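Topoisomerase I-like protein (Leishmania donovani, PDB 2B9S) forms one subunit of a heterodimeric type IB DNA topoisomerase, which probably relaxes supercoiled DNA by transiently nicking and rejoining one strand. Local coordinates at residues C305-E311 with S355-F361; N319-F323 with N335-P341; Q276-A280 with I360-L364; I259-Y263 with M281-R286; W22-H27 with I186-A192. Residues are numbered along the deposited sequence.

Contact 1: C305-E311 with S355-F361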
# COMPACT_ATOMS: atom_id res chain seq x y z
N CYS D 305 -12.31 -11.79 -1.07
CA CYS D 305 -13.60 -12.41 -1.32
C CYS D 305 -13.58 -13.59 -2.33
O CYS D 305 -13.87 -14.73 -1.96
CB CYS D 305 -14.62 -11.34 -1.73
SG CYS D 305 -16.25 -12.02 -1.84
N CYS D 306 -13.21 -13.31 -3.58
CA CYS D 306 -13.26 -14.29 -4.66
C CYS D 306 -12.30 -15.47 -4.48
O CYS D 306 -12.46 -16.50 -5.15
CB CYS D 306 -13.01 -13.61 -6.02
SG CYS D 306 -14.25 -12.32 -6.49
N SER D 307 -11.33 -15.34 -3.57
CA SER D 307 -10.35 -16.41 -3.33
C SER D 307 -10.51 -17.16 -1.98
O SER D 307 -9.66 -17.97 -1.60
CB SER D 307 -8.92 -15.89 -3.55
OG SER D 307 -8.63 -14.81 -2.69
N LEU D 308 -11.59 -16.89 -1.25
CA LEU D 308 -11.86 -17.64 -0.01
C LEU D 308 -11.94 -19.14 -0.30
O LEU D 308 -12.49 -19.55 -1.30
CB LEU D 308 -13.13 -17.16 0.69
CG LEU D 308 -13.17 -15.72 1.19
CD1 LEU D 308 -14.63 -15.29 1.42
CD2 LEU D 308 -12.28 -15.49 2.43
N ARG D 309 -11.35 -19.93 0.59
CA ARG D 309 -11.33 -21.38 0.47
C ARG D 309 -12.23 -21.97 1.57
O ARG D 309 -12.58 -21.29 2.55
CB ARG D 309 -9.90 -21.91 0.59
CG ARG D 309 -8.94 -21.42 -0.53
CD ARG D 309 -7.61 -22.13 -0.48
NE ARG D 309 -6.81 -21.72 0.66
CZ ARG D 309 -5.89 -20.75 0.65
NH1 ARG D 309 -5.64 -20.06 -0.46
NH2 ARG D 309 -5.23 -20.45 1.76
N VAL D 310 -12.58 -23.24 1.40
CA VAL D 310 -13.44 -23.95 2.36
C VAL D 310 -12.96 -23.81 3.82
O VAL D 310 -13.77 -23.58 4.72
CB VAL D 310 -13.64 -25.44 1.92
CG1 VAL D 310 -14.38 -26.25 3.01
CG2 VAL D 310 -14.38 -25.48 0.58
N GLU D 311 -11.65 -23.92 4.03
CA GLU D 311 -11.02 -23.70 5.34
C GLU D 311 -11.23 -22.31 5.99
O GLU D 311 -10.98 -22.15 7.18
CB GLU D 311 -9.52 -23.97 5.23
CG GLU D 311 -8.77 -23.05 4.24
CD GLU D 311 -7.38 -23.58 3.87
OE1 GLU D 311 -6.84 -24.41 4.63
OE2 GLU D 311 -6.84 -23.17 2.81
N SER D 355 -12.82 -30.49 -0.07
CA SER D 355 -11.75 -30.50 0.91
C SER D 355 -11.37 -29.05 1.34
O SER D 355 -11.74 -28.08 0.65
CB SER D 355 -10.56 -31.33 0.41
OG SER D 355 -10.15 -30.91 -0.87
N PRO D 356 -10.70 -28.90 2.50
CA PRO D 356 -10.44 -27.54 3.06
C PRO D 356 -9.67 -26.57 2.14
O PRO D 356 -9.97 -25.37 2.13
CB PRO D 356 -9.64 -27.83 4.34
CG PRO D 356 -10.05 -29.28 4.72
CD PRO D 356 -10.16 -29.97 3.37
N GLY D 357 -8.74 -27.08 1.34
CA GLY D 357 -7.97 -26.26 0.43
C GLY D 357 -8.61 -25.87 -0.89
O GLY D 357 -7.96 -25.26 -1.73
N MET D 358 -9.88 -26.21 -1.11
CA MET D 358 -10.56 -25.88 -2.36
C MET D 358 -11.26 -24.53 -2.26
O MET D 358 -11.67 -24.12 -1.15
CB MET D 358 -11.56 -26.99 -2.72
CG MET D 358 -10.90 -28.28 -3.30
SD MET D 358 -12.05 -29.68 -3.56
CE MET D 358 -13.13 -29.05 -4.84
N ASP D 359 -11.39 -23.82 -3.39
CA ASP D 359 -12.09 -22.53 -3.46
C ASP D 359 -13.59 -22.69 -3.27
O ASP D 359 -14.19 -23.57 -3.89
CB ASP D 359 -11.94 -21.84 -4.83
CG ASP D 359 -10.53 -21.40 -5.16
OD1 ASP D 359 -9.63 -21.43 -4.29
OD2 ASP D 359 -10.33 -21.01 -6.34
N ILE D 360 -14.17 -21.78 -2.49
CA ILE D 360 -15.62 -21.62 -2.35
C ILE D 360 -16.27 -21.08 -3.62
O ILE D 360 -17.29 -21.61 -4.08
CB ILE D 360 -15.95 -20.65 -1.20
CG1 ILE D 360 -15.42 -21.18 0.13
CG2 ILE D 360 -17.47 -20.40 -1.13
CD1 ILE D 360 -15.44 -20.16 1.24
N PHE D 361 -15.69 -20.02 -4.17
CA PHE D 361 -16.20 -19.44 -5.42
C PHE D 361 -15.37 -19.87 -6.63
O PHE D 361 -14.83 -19.04 -7.34
CB PHE D 361 -16.30 -17.91 -5.33
CG PHE D 361 -17.08 -17.42 -4.13
CD1 PHE D 361 -18.43 -17.77 -3.97
CD2 PHE D 361 -16.46 -16.64 -3.14
CE1 PHE D 361 -19.14 -17.33 -2.85
CE2 PHE D 361 -17.15 -16.19 -2.04
CZ PHE D 361 -18.51 -16.53 -1.89
O HOH W 1 -13.10 -18.75 -3.78
O HOH W 2 -7.74 -19.16 -3.00
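Two loops of the topoisomerase I catalytic core meet here at a single backbone bridge, R309 with D359, flanked by hydrogen bonds; R309 CA and D359 CA are 4.2 Å apart. On one side I360 N donates to L308 O (3.0 Å). On the other, V310 N and E311 N both donate to the type I turn S355-M358, to M358 O (2.8 Å) and P356 O (2.9 Å) respectively. Where the backbones separate, water takes over. One water gives hydrogen bonds to C306 O and L308 O, both at 2.7 Å, and accepts one from F361 N at 2.9 Å. A second links S307 O (2.7 Å) to D359 OD1 (3.2 Å). R309 turns back on its own segment: its NE forms a salt bridge with E311 OE2 at 2.6 Å, and its guanidinium also pairs with D301. I360 and F361 pack on C305, L308 and V310. I360 CD1 lies 3.8 Å from L308 CB, and I360 CG1 4.4 Å from V310 CG2. The ring of F361 has C305 O at its edge, 3.4 Å from CD2, and C305 SG obliquely placed 5.3 Å from the ring centroid, a sulfur-aromatic contact. F350 of helix 341-351 packs on both I360 and F361. Helix 272-287 also packs here: A280 and I284 touch C305, and V279 touches F361.

Contact 2: N319-F323 with N335-P341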
# COMPACT_ATOMS: atom_id res chain seq x y z
N ASN D 319 -27.58 -19.56 11.59
CA ASN D 319 -27.27 -18.78 10.38
C ASN D 319 -26.02 -17.91 10.51
O ASN D 319 -25.86 -16.90 9.84
CB ASN D 319 -28.47 -17.94 9.92
CG ASN D 319 -29.58 -18.78 9.36
OD1 ASN D 319 -29.35 -19.89 8.88
ND2 ASN D 319 -30.80 -18.26 9.42
N ILE D 320 -25.13 -18.34 11.38
CA ILE D 320 -23.91 -17.63 11.68
C ILE D 320 -22.72 -18.27 10.90
O ILE D 320 -22.52 -19.49 10.94
CB ILE D 320 -23.70 -17.54 13.21
CG1 ILE D 320 -24.67 -16.50 13.78
CG2 ILE D 320 -22.26 -17.17 13.58
CD1 ILE D 320 -24.93 -16.63 15.26
N VAL D 321 -22.01 -17.43 10.15
CA VAL D 321 -20.76 -17.83 9.50
C VAL D 321 -19.60 -17.25 10.29
O VAL D 321 -19.55 -16.05 10.53
CB VAL D 321 -20.68 -17.37 8.04
CG1 VAL D 321 -19.55 -18.12 7.30
CG2 VAL D 321 -21.98 -17.64 7.32
N ARG D 322 -18.70 -18.12 10.73
CA ARG D 322 -17.41 -17.74 11.29
C ARG D 322 -16.33 -17.69 10.19
O ARG D 322 -15.92 -18.74 9.66
CB ARG D 322 -16.99 -18.73 12.36
CG ARG D 322 -15.69 -18.38 13.03
CD ARG D 322 -15.52 -19.15 14.31
NE ARG D 322 -16.48 -18.72 15.33
CZ ARG D 322 -16.72 -19.36 16.48
NH1 ARG D 322 -16.08 -20.49 16.78
NH2 ARG D 322 -17.62 -18.88 17.33
N PHE D 323 -15.88 -16.47 9.87
CA PHE D 323 -14.74 -16.20 8.98
C PHE D 323 -13.42 -16.22 9.75
O PHE D 323 -13.32 -15.63 10.82
CB PHE D 323 -14.90 -14.81 8.34
CG PHE D 323 -16.02 -14.71 7.35
CD1 PHE D 323 -15.77 -14.80 5.98
CD2 PHE D 323 -17.33 -14.50 7.77
CE1 PHE D 323 -16.79 -14.69 5.05
CE2 PHE D 323 -18.36 -14.40 6.85
CZ PHE D 323 -18.09 -14.50 5.49
N ASN D 335 -14.32 -12.92 12.24
CA ASN D 335 -15.66 -12.38 12.41
C ASN D 335 -16.72 -13.46 12.38
O ASN D 335 -16.70 -14.33 11.49
CB ASN D 335 -15.97 -11.33 11.32
CG ASN D 335 -17.07 -10.35 11.74
OD1 ASN D 335 -17.47 -10.30 12.91
ND2 ASN D 335 -17.54 -9.56 10.78
N ASP D 336 -17.64 -13.39 13.34
CA ASP D 336 -18.87 -14.20 13.33
C ASP D 336 -19.99 -13.36 12.77
O ASP D 336 -20.30 -12.29 13.31
CB ASP D 336 -19.23 -14.67 14.74
CG ASP D 336 -18.27 -15.69 15.27
OD1 ASP D 336 -18.46 -16.11 16.43
OD2 ASP D 336 -17.33 -16.09 14.55
N VAL D 337 -20.59 -13.82 11.68
CA VAL D 337 -21.53 -13.02 10.91
C VAL D 337 -22.85 -13.77 10.75
O VAL D 337 -22.87 -14.91 10.25
CB VAL D 337 -20.98 -12.67 9.47
CG1 VAL D 337 -21.93 -11.74 8.72
CG2 VAL D 337 -19.61 -12.02 9.57
N ALA D 338 -23.94 -13.13 11.17
CA ALA D 338 -25.28 -13.64 10.97
C ALA D 338 -25.72 -13.26 9.57
O ALA D 338 -25.86 -12.07 9.26
CB ALA D 338 -26.23 -13.08 12.02
N VAL D 339 -25.90 -14.25 8.70
CA VAL D 339 -26.23 -13.97 7.30
C VAL D 339 -27.67 -14.32 6.99
O VAL D 339 -28.33 -15.08 7.73
CB VAL D 339 -25.28 -14.72 6.29
CG1 VAL D 339 -23.81 -14.30 6.50
CG2 VAL D 339 -25.42 -16.23 6.40
N LEU D 340 -28.16 -13.77 5.87
CA LEU D 340 -29.44 -14.20 5.32
C LEU D 340 -29.50 -15.73 5.26
O LEU D 340 -28.50 -16.37 4.92
CB LEU D 340 -29.65 -13.59 3.93
CG LEU D 340 -29.70 -12.06 3.84
CD1 LEU D 340 -29.98 -11.62 2.42
CD2 LEU D 340 -30.73 -11.47 4.82
N PRO D 341 -30.65 -16.33 5.65
CA PRO D 341 -30.79 -17.80 5.52
C PRO D 341 -30.56 -18.33 4.10
O PRO D 341 -30.08 -19.45 3.95
CB PRO D 341 -32.24 -18.07 5.98
CG PRO D 341 -32.89 -16.75 6.17
CD PRO D 341 -31.82 -15.70 6.29
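F323 lies beside V337 on one face of the sheet, with CD2 of the ring 3.8 Å from V337 CG2. V321 extends this apolar row, its CG2 3.8 Å from V339 CG2. The backbones run antiparallel. V321 and V337 form a hydrogen-bonded pair: V321 N to V337 O and V337 N to V321 O are both 2.7 Å. F323 and N335 form the next such pair: F323 N to N335 O is 2.8 Å and N335 N to F323 O is 3.2 Å. Past the strand ends, V339 N still reaches N319 O at 2.9 Å. The other face carries I320, A338, R322 and D336. There R322 and D336, a non-hydrogen-bonded pair, make a two-pronged salt bridge: NE of R322 to OD2 of D336 at 2.9 Å, and NH2 to OD1 at 3.0 Å. Helices 272-287 and 341-351 pack on the V321 and F323 face, where F283 meets F323 edge-to-face. The arrangement is a beta hairpin, strands 320-326 and 332-338, within a three-stranded antiparallel sheet of the catalytic core.

Contact 3: Q276-A280 with I360-L364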
# COMPACT_ATOMS: atom_id res chain seq x y z
N GLN D 276 -23.00 -17.73 -7.15
CA GLN D 276 -21.70 -17.44 -6.52
C GLN D 276 -21.36 -15.95 -6.58
O GLN D 276 -20.97 -15.36 -5.56
CB GLN D 276 -20.57 -18.26 -7.18
CG GLN D 276 -20.57 -19.73 -6.76
CD GLN D 276 -19.36 -20.50 -7.25
OE1 GLN D 276 -18.49 -19.97 -7.92
NE2 GLN D 276 -19.31 -21.76 -6.91
N ARG D 277 -21.52 -15.36 -7.78
CA ARG D 277 -21.42 -13.91 -8.00
C ARG D 277 -22.26 -13.10 -7.00
O ARG D 277 -21.79 -12.08 -6.46
CB ARG D 277 -21.79 -13.55 -9.44
CG ARG D 277 -21.37 -12.14 -9.88
CD ARG D 277 -21.66 -11.92 -11.36
NE ARG D 277 -23.11 -11.94 -11.62
CZ ARG D 277 -23.67 -11.99 -12.83
NH1 ARG D 277 -22.93 -12.02 -13.94
NH2 ARG D 277 -24.99 -12.01 -12.93
N ALA D 278 -23.49 -13.57 -6.74
CA ALA D 278 -24.43 -12.96 -5.77
C ALA D 278 -23.95 -12.98 -4.32
O ALA D 278 -24.07 -11.98 -3.60
CB ALA D 278 -25.80 -13.64 -5.87
N VAL D 279 -23.43 -14.12 -3.86
CA VAL D 279 -22.92 -14.23 -2.49
C VAL D 279 -21.64 -13.39 -2.31
O VAL D 279 -21.41 -12.79 -1.25
CB VAL D 279 -22.72 -15.72 -2.09
CG1 VAL D 279 -22.13 -15.88 -0.70
CG2 VAL D 279 -24.06 -16.48 -2.18
N ALA D 280 -20.83 -13.32 -3.37
CA ALA D 280 -19.59 -12.55 -3.34
C ALA D 280 -19.91 -11.07 -3.24
O ALA D 280 -19.34 -10.36 -2.40
CB ALA D 280 -18.71 -12.84 -4.55
N ILE D 360 -14.17 -21.78 -2.49
CA ILE D 360 -15.62 -21.62 -2.35
C ILE D 360 -16.27 -21.08 -3.62
O ILE D 360 -17.29 -21.61 -4.08
CB ILE D 360 -15.95 -20.65 -1.20
CG1 ILE D 360 -15.42 -21.18 0.13
CG2 ILE D 360 -17.47 -20.40 -1.13
CD1 ILE D 360 -15.44 -20.16 1.24
N PHE D 361 -15.69 -20.02 -4.17
CA PHE D 361 -16.20 -19.44 -5.42
C PHE D 361 -15.37 -19.87 -6.63
O PHE D 361 -14.83 -19.04 -7.34
CB PHE D 361 -16.30 -17.91 -5.33
CG PHE D 361 -17.08 -17.42 -4.13
CD1 PHE D 361 -18.43 -17.77 -3.97
CD2 PHE D 361 -16.46 -16.64 -3.14
CE1 PHE D 361 -19.14 -17.33 -2.85
CE2 PHE D 361 -17.15 -16.19 -2.04
CZ PHE D 361 -18.51 -16.53 -1.89
N ASP D 362 -15.31 -21.18 -6.87
CA ASP D 362 -14.51 -21.74 -7.96
C ASP D 362 -14.96 -21.33 -9.38
O ASP D 362 -14.19 -21.42 -10.34
CB ASP D 362 -14.42 -23.28 -7.83
CG ASP D 362 -15.72 -24.00 -8.22
OD1 ASP D 362 -16.77 -23.86 -7.53
OD2 ASP D 362 -15.65 -24.76 -9.22
N GLN D 363 -16.21 -20.87 -9.49
CA GLN D 363 -16.80 -20.43 -10.75
C GLN D 363 -16.92 -18.90 -10.85
O GLN D 363 -17.66 -18.39 -11.70
CB GLN D 363 -18.17 -21.12 -10.94
CG GLN D 363 -18.09 -22.66 -11.03
CD GLN D 363 -17.22 -23.14 -12.19
OE1 GLN D 363 -17.39 -22.69 -13.32
NE2 GLN D 363 -16.29 -24.06 -11.91
N LEU D 364 -16.21 -18.17 -9.99
CA LEU D 364 -16.21 -16.69 -9.98
C LEU D 364 -14.79 -16.08 -9.86
O LEU D 364 -14.06 -16.37 -8.91
CB LEU D 364 -17.07 -16.18 -8.80
CG LEU D 364 -17.08 -14.65 -8.55
CD1 LEU D 364 -17.88 -13.88 -9.63
CD2 LEU D 364 -17.58 -14.33 -7.17
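A helical turn, Q276-A280, faces a type I beta turn that runs from F361 to L364. The turn is closed by L364 N to F361 O at 3.1 Å, while A280 N to Q276 O, 3.0 Å, is a regular helical bond. The nearest CA pairs are Q276 CA to F361 CA at 6.0 Å and R277 CA to L364 CA at 6.2 Å. The helix contributes side chains, and these meet both side chains and backbone of the turn. Q276 is extended, and its amide reaches into the turn. OE1 of Q276 accepts a hydrogen bond from Q363 N at 2.9 Å, and NE2 of Q276 gives a weak one to D362 OD1 at 3.4 Å. D362 is held within the turn as well, since Q363 NE2 donates to D362 OD2 at 2.9 Å. The apolar part lies further along the helix. A280 CB sits over one face of the F361 ring, and V279 CG1 meets its edge, 3.9 Å from CZ of F361. L364 fits close against the helix, with CD2 3.2 Å from A280 CB and CD1 3.9 Å from R277 CG. The contact thus seats the loop between helices 341-351 and 366-373 on helix 272-287. F350 and L346 of helix 341-351 pack on V279. L369 of helix 366-373 packs on A280 and L364, and H273, earlier on helix 272-287, binds Q363 O.

Contact 4: I259-Y263 with M281-R286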
# COMPACT_ATOMS: atom_id res chain seq x y z
N ILE D 259 -28.93 -2.65 -6.49
CA ILE D 259 -27.87 -3.64 -6.67
C ILE D 259 -28.20 -4.85 -5.81
O ILE D 259 -28.01 -5.99 -6.24
CB ILE D 259 -26.46 -3.05 -6.31
CG1 ILE D 259 -25.90 -2.24 -7.49
CG2 ILE D 259 -25.46 -4.13 -5.93
CD1 ILE D 259 -24.90 -1.19 -7.10
N ARG D 260 -28.70 -4.56 -4.60
CA ARG D 260 -29.09 -5.54 -3.58
C ARG D 260 -30.34 -6.33 -3.95
O ARG D 260 -30.47 -7.50 -3.58
CB ARG D 260 -29.33 -4.83 -2.26
CG ARG D 260 -28.11 -4.18 -1.70
CD ARG D 260 -28.41 -3.38 -0.47
NE ARG D 260 -27.16 -2.88 0.07
CZ ARG D 260 -27.04 -2.02 1.07
NH1 ARG D 260 -28.11 -1.52 1.68
NH2 ARG D 260 -25.83 -1.64 1.46
N ALA D 261 -31.27 -5.67 -4.63
CA ALA D 261 -32.47 -6.31 -5.12
C ALA D 261 -32.06 -7.22 -6.27
O ALA D 261 -32.64 -8.29 -6.46
CB ALA D 261 -33.49 -5.27 -5.58
N SER D 262 -31.07 -6.77 -7.04
CA SER D 262 -30.52 -7.55 -8.15
C SER D 262 -29.79 -8.83 -7.69
O SER D 262 -30.09 -9.92 -8.20
CB SER D 262 -29.60 -6.69 -9.01
OG SER D 262 -29.22 -7.34 -10.21
N TYR D 263 -28.88 -8.72 -6.72
CA TYR D 263 -28.20 -9.94 -6.24
C TYR D 263 -29.08 -10.86 -5.39
O TYR D 263 -28.85 -12.08 -5.35
CB TYR D 263 -26.81 -9.68 -5.61
CG TYR D 263 -26.72 -8.97 -4.26
CD1 TYR D 263 -27.21 -9.55 -3.09
CD2 TYR D 263 -26.05 -7.74 -4.15
CE1 TYR D 263 -27.09 -8.90 -1.86
CE2 TYR D 263 -25.91 -7.09 -2.92
CZ TYR D 263 -26.42 -7.67 -1.79
OH TYR D 263 -26.27 -7.02 -0.59
N MET D 281 -20.86 -10.61 -4.06
CA MET D 281 -21.24 -9.20 -3.96
C MET D 281 -22.01 -8.86 -2.67
O MET D 281 -21.89 -7.77 -2.15
CB MET D 281 -21.83 -8.63 -5.27
CG MET D 281 -23.04 -9.27 -5.83
SD MET D 281 -23.22 -8.85 -7.59
CE MET D 281 -24.20 -7.35 -7.49
N TYR D 282 -22.72 -9.84 -2.12
CA TYR D 282 -23.29 -9.73 -0.79
C TYR D 282 -22.23 -9.53 0.31
O TYR D 282 -22.41 -8.69 1.21
CB TYR D 282 -24.12 -10.98 -0.49
CG TYR D 282 -24.61 -11.09 0.94
CD1 TYR D 282 -25.75 -10.39 1.37
CD2 TYR D 282 -23.96 -11.91 1.86
CE1 TYR D 282 -26.21 -10.50 2.68
CE2 TYR D 282 -24.40 -12.02 3.17
CZ TYR D 282 -25.54 -11.31 3.58
OH TYR D 282 -25.99 -11.42 4.88
N PHE D 283 -21.14 -10.32 0.25
CA PHE D 283 -20.02 -10.18 1.17
C PHE D 283 -19.30 -8.84 1.03
O PHE D 283 -18.99 -8.22 2.03
CB PHE D 283 -18.98 -11.30 1.02
CG PHE D 283 -19.43 -12.63 1.57
CD1 PHE D 283 -20.53 -12.74 2.41
CD2 PHE D 283 -18.71 -13.78 1.26
CE1 PHE D 283 -20.94 -13.96 2.91
CE2 PHE D 283 -19.09 -15.01 1.77
CZ PHE D 283 -20.22 -15.10 2.60
N ILE D 284 -19.02 -8.44 -0.20
CA ILE D 284 -18.31 -7.19 -0.50
C ILE D 284 -19.14 -5.97 -0.06
O ILE D 284 -18.60 -5.01 0.53
CB ILE D 284 -17.94 -7.10 -2.01
CG1 ILE D 284 -16.88 -8.16 -2.36
CG2 ILE D 284 -17.49 -5.70 -2.39
CD1 ILE D 284 -16.63 -8.33 -3.85
N ASP D 285 -20.44 -6.03 -0.33
CA ASP D 285 -21.39 -5.02 0.13
C ASP D 285 -21.51 -4.96 1.66
O ASP D 285 -21.23 -3.91 2.26
CB ASP D 285 -22.77 -5.25 -0.50
CG ASP D 285 -23.85 -4.31 0.04
OD1 ASP D 285 -23.54 -3.32 0.74
OD2 ASP D 285 -25.03 -4.58 -0.24
N ARG D 286 -21.90 -6.08 2.29
CA ARG D 286 -22.29 -6.03 3.71
C ARG D 286 -21.12 -6.05 4.67
O ARG D 286 -21.19 -5.46 5.74
CB ARG D 286 -23.30 -7.15 4.07
CG ARG D 286 -24.59 -7.23 3.26
CD ARG D 286 -25.14 -5.87 2.79
NE ARG D 286 -25.62 -4.99 3.86
CZ ARG D 286 -26.84 -4.46 3.92
NH1 ARG D 286 -27.75 -4.69 2.97
NH2 ARG D 286 -27.16 -3.67 4.94
O HOH W 3 -28.27 -7.50 1.80
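I259 opens the helical segment with a contact to methionine, its CG2 3.8 Å from M281 CE. R260 comes next and forms a two-pronged salt bridge to D285: NE of R260 to OD2 of D285 is 2.7 Å, and NH2 to OD1 is 2.9 Å. Its guanidinium also lies flat on that of R286, with centres 3.8 Å apart and planes at 22°. The salt bridge of R260 to D285 partly offsets these like charges. Y263 then fills the groove as a knob in a hole made by M281, Y282, D285 and R286. Its OH donates to D285 OD2 at 2.8 Å, so this carboxylate oxygen serves both R260 and Y263. The ring has M281 CG 3.8 Å from Y263 CD2 and Y282 CD1 3.8 Å from Y263 CE1. The two segment axes run roughly antiparallel at 151° and approach to 10.9 Å, with long side chains spanning the gap. Helices 236-266 and 272-287 are joined here, while Y388 and F385 of helix 384-400 touch R260 and D285 respectively.

Contact 5: W22-H27 with I186-A192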
# COMPACT_ATOMS: atom_id res chain seq x y z
N TRP D 22 -1.48 15.51 -18.68
CA TRP D 22 -0.69 16.75 -18.62
C TRP D 22 -0.32 17.26 -20.03
O TRP D 22 -0.35 16.50 -20.99
CB TRP D 22 0.57 16.60 -17.75
CG TRP D 22 1.48 15.41 -18.11
CD1 TRP D 22 1.40 14.13 -17.61
CD2 TRP D 22 2.59 15.41 -19.03
NE1 TRP D 22 2.37 13.35 -18.15
CE2 TRP D 22 3.11 14.09 -19.03
CE3 TRP D 22 3.18 16.38 -19.85
CZ2 TRP D 22 4.23 13.72 -19.82
CZ3 TRP D 22 4.28 16.01 -20.63
CH2 TRP D 22 4.78 14.69 -20.62
N GLU D 23 0.04 18.54 -20.11
CA GLU D 23 0.49 19.18 -21.36
C GLU D 23 1.99 19.40 -21.29
O GLU D 23 2.70 19.23 -22.28
CB GLU D 23 -0.24 20.50 -21.59
CG GLU D 23 -1.70 20.31 -22.00
CD GLU D 23 -1.86 19.42 -23.24
OE1 GLU D 23 -0.97 19.48 -24.14
OE2 GLU D 23 -2.87 18.68 -23.31
N THR D 24 2.44 19.81 -20.11
CA THR D 24 3.86 20.00 -19.88
C THR D 24 4.28 19.35 -18.56
O THR D 24 3.55 19.37 -17.57
CB THR D 24 4.27 21.49 -19.87
OG1 THR D 24 3.53 22.18 -18.86
CG2 THR D 24 4.05 22.16 -21.23
N LEU D 25 5.49 18.80 -18.57
CA LEU D 25 6.07 18.20 -17.39
C LEU D 25 7.58 18.40 -17.36
O LEU D 25 8.29 17.99 -18.27
CB LEU D 25 5.69 16.71 -17.32
CG LEU D 25 6.09 15.86 -16.12
CD1 LEU D 25 5.70 16.50 -14.77
CD2 LEU D 25 5.49 14.46 -16.29
N ALA D 26 8.05 19.03 -16.30
CA ALA D 26 9.46 19.26 -16.07
C ALA D 26 9.86 18.78 -14.67
O ALA D 26 9.17 19.04 -13.69
CB ALA D 26 9.79 20.76 -16.22
N HIS D 27 10.99 18.08 -14.58
CA HIS D 27 11.49 17.59 -13.29
C HIS D 27 12.96 17.25 -13.43
O HIS D 27 13.48 17.15 -14.53
CB HIS D 27 10.67 16.38 -12.78
CG HIS D 27 10.74 15.17 -13.66
ND1 HIS D 27 11.74 14.22 -13.55
CD2 HIS D 27 9.95 14.76 -14.68
CE1 HIS D 27 11.56 13.29 -14.47
NE2 HIS D 27 10.48 13.59 -15.17
N ILE D 186 12.83 7.41 -17.67
CA ILE D 186 12.39 8.77 -17.35
C ILE D 186 11.17 9.12 -18.20
O ILE D 186 11.16 8.91 -19.41
CB ILE D 186 13.55 9.78 -17.55
CG1 ILE D 186 14.67 9.54 -16.52
CG2 ILE D 186 13.04 11.22 -17.52
CD1 ILE D 186 14.44 10.12 -15.11
N ASN D 187 10.12 9.59 -17.54
CA ASN D 187 8.95 10.12 -18.23
C ASN D 187 8.88 11.62 -17.99
O ASN D 187 8.78 12.07 -16.85
CB ASN D 187 7.64 9.47 -17.77
CG ASN D 187 6.48 9.80 -18.68
OD1 ASN D 187 6.53 9.52 -19.87
ND2 ASN D 187 5.42 10.36 -18.13
N ILE D 188 8.94 12.38 -19.09
CA ILE D 188 9.05 13.84 -19.05
C ILE D 188 8.43 14.48 -20.32
O ILE D 188 8.15 13.78 -21.30
CB ILE D 188 10.54 14.24 -18.85
CG1 ILE D 188 10.67 15.62 -18.21
CG2 ILE D 188 11.36 13.99 -20.13
CD1 ILE D 188 12.03 15.93 -17.68
N GLY D 189 8.23 15.81 -20.32
CA GLY D 189 7.72 16.52 -21.51
C GLY D 189 8.72 16.58 -22.64
O GLY D 189 9.92 16.71 -22.41
N GLU D 190 8.23 16.49 -23.88
CA GLU D 190 9.07 16.59 -25.10
C GLU D 190 10.00 17.81 -25.13
O GLU D 190 11.09 17.75 -25.70
CB GLU D 190 8.20 16.68 -26.37
CG GLU D 190 6.98 15.80 -26.44
CD GLU D 190 5.80 16.39 -25.70
OE1 GLU D 190 5.03 17.19 -26.28
OE2 GLU D 190 5.66 16.03 -24.52
N THR D 191 9.57 18.93 -24.56
CA THR D 191 10.31 20.18 -24.66
C THR D 191 11.06 20.50 -23.38
O THR D 191 11.71 21.54 -23.29
CB THR D 191 9.37 21.40 -25.01
OG1 THR D 191 8.48 21.68 -23.91
CG2 THR D 191 8.55 21.14 -26.26
N ALA D 192 10.97 19.62 -22.38
CA ALA D 192 11.63 19.86 -21.09
C ALA D 192 13.13 19.57 -21.15
O ALA D 192 13.60 18.81 -22.01
CB ALA D 192 10.98 19.07 -19.97
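H27, I188 and W22 bury the most surface here. H27 NE2 donates a hydrogen bond to N187 O at 2.8 Å, and the other ring nitrogen, ND1, is hydrogen-bonded to G29 N. One face of the H27 imidazole receives I188 CD1, 4.0 Å from the ring centroid, as a CH-pi contact. I188 also reaches the backbone, with CG1 3.4 Å from L25 O. That same oxygen accepts a hydrogen bond from G189 N at 3.0 Å. G189 begins the type I turn G189-A192, and an ideal CB here would be a tight 3.0 Å from L25 O. W22 lies against the start of the turn: its CH2 is 3.6 Å from I188 O and 3.6 Å from G189 CA. H210 stacks on the W22 ring and is also hydrogen-bonded to W22 O and E190 OE2. The contact joins an outer strand, 25-26, of a three-stranded antiparallel sheet to the end of strand 185-187 of a mixed sheet, and to the turn after it, within the DNA-binding fragment.

Contacts 1 to 4 form one cluster in the catalytic core. Contacts 1 and 3 share I360 and F361, with centres about 10 Å apart. Contacts 3 and 4 both use helix 272-287, and their centres are about 12 Å apart. F283, in the 281-286 segment, packs on F361 of contacts 1 and 3 and on F323 of contact 2, so it ties the hairpin to the loop. Contact 2 is nested within the chain loop closed by contact 1. The C305 side chain is about 12 Å from the bound vanadate, whose pocket includes R290, K328, R386 and H429. Contact 5 is separate, about 44 to 53 Å from the others, centre to centre.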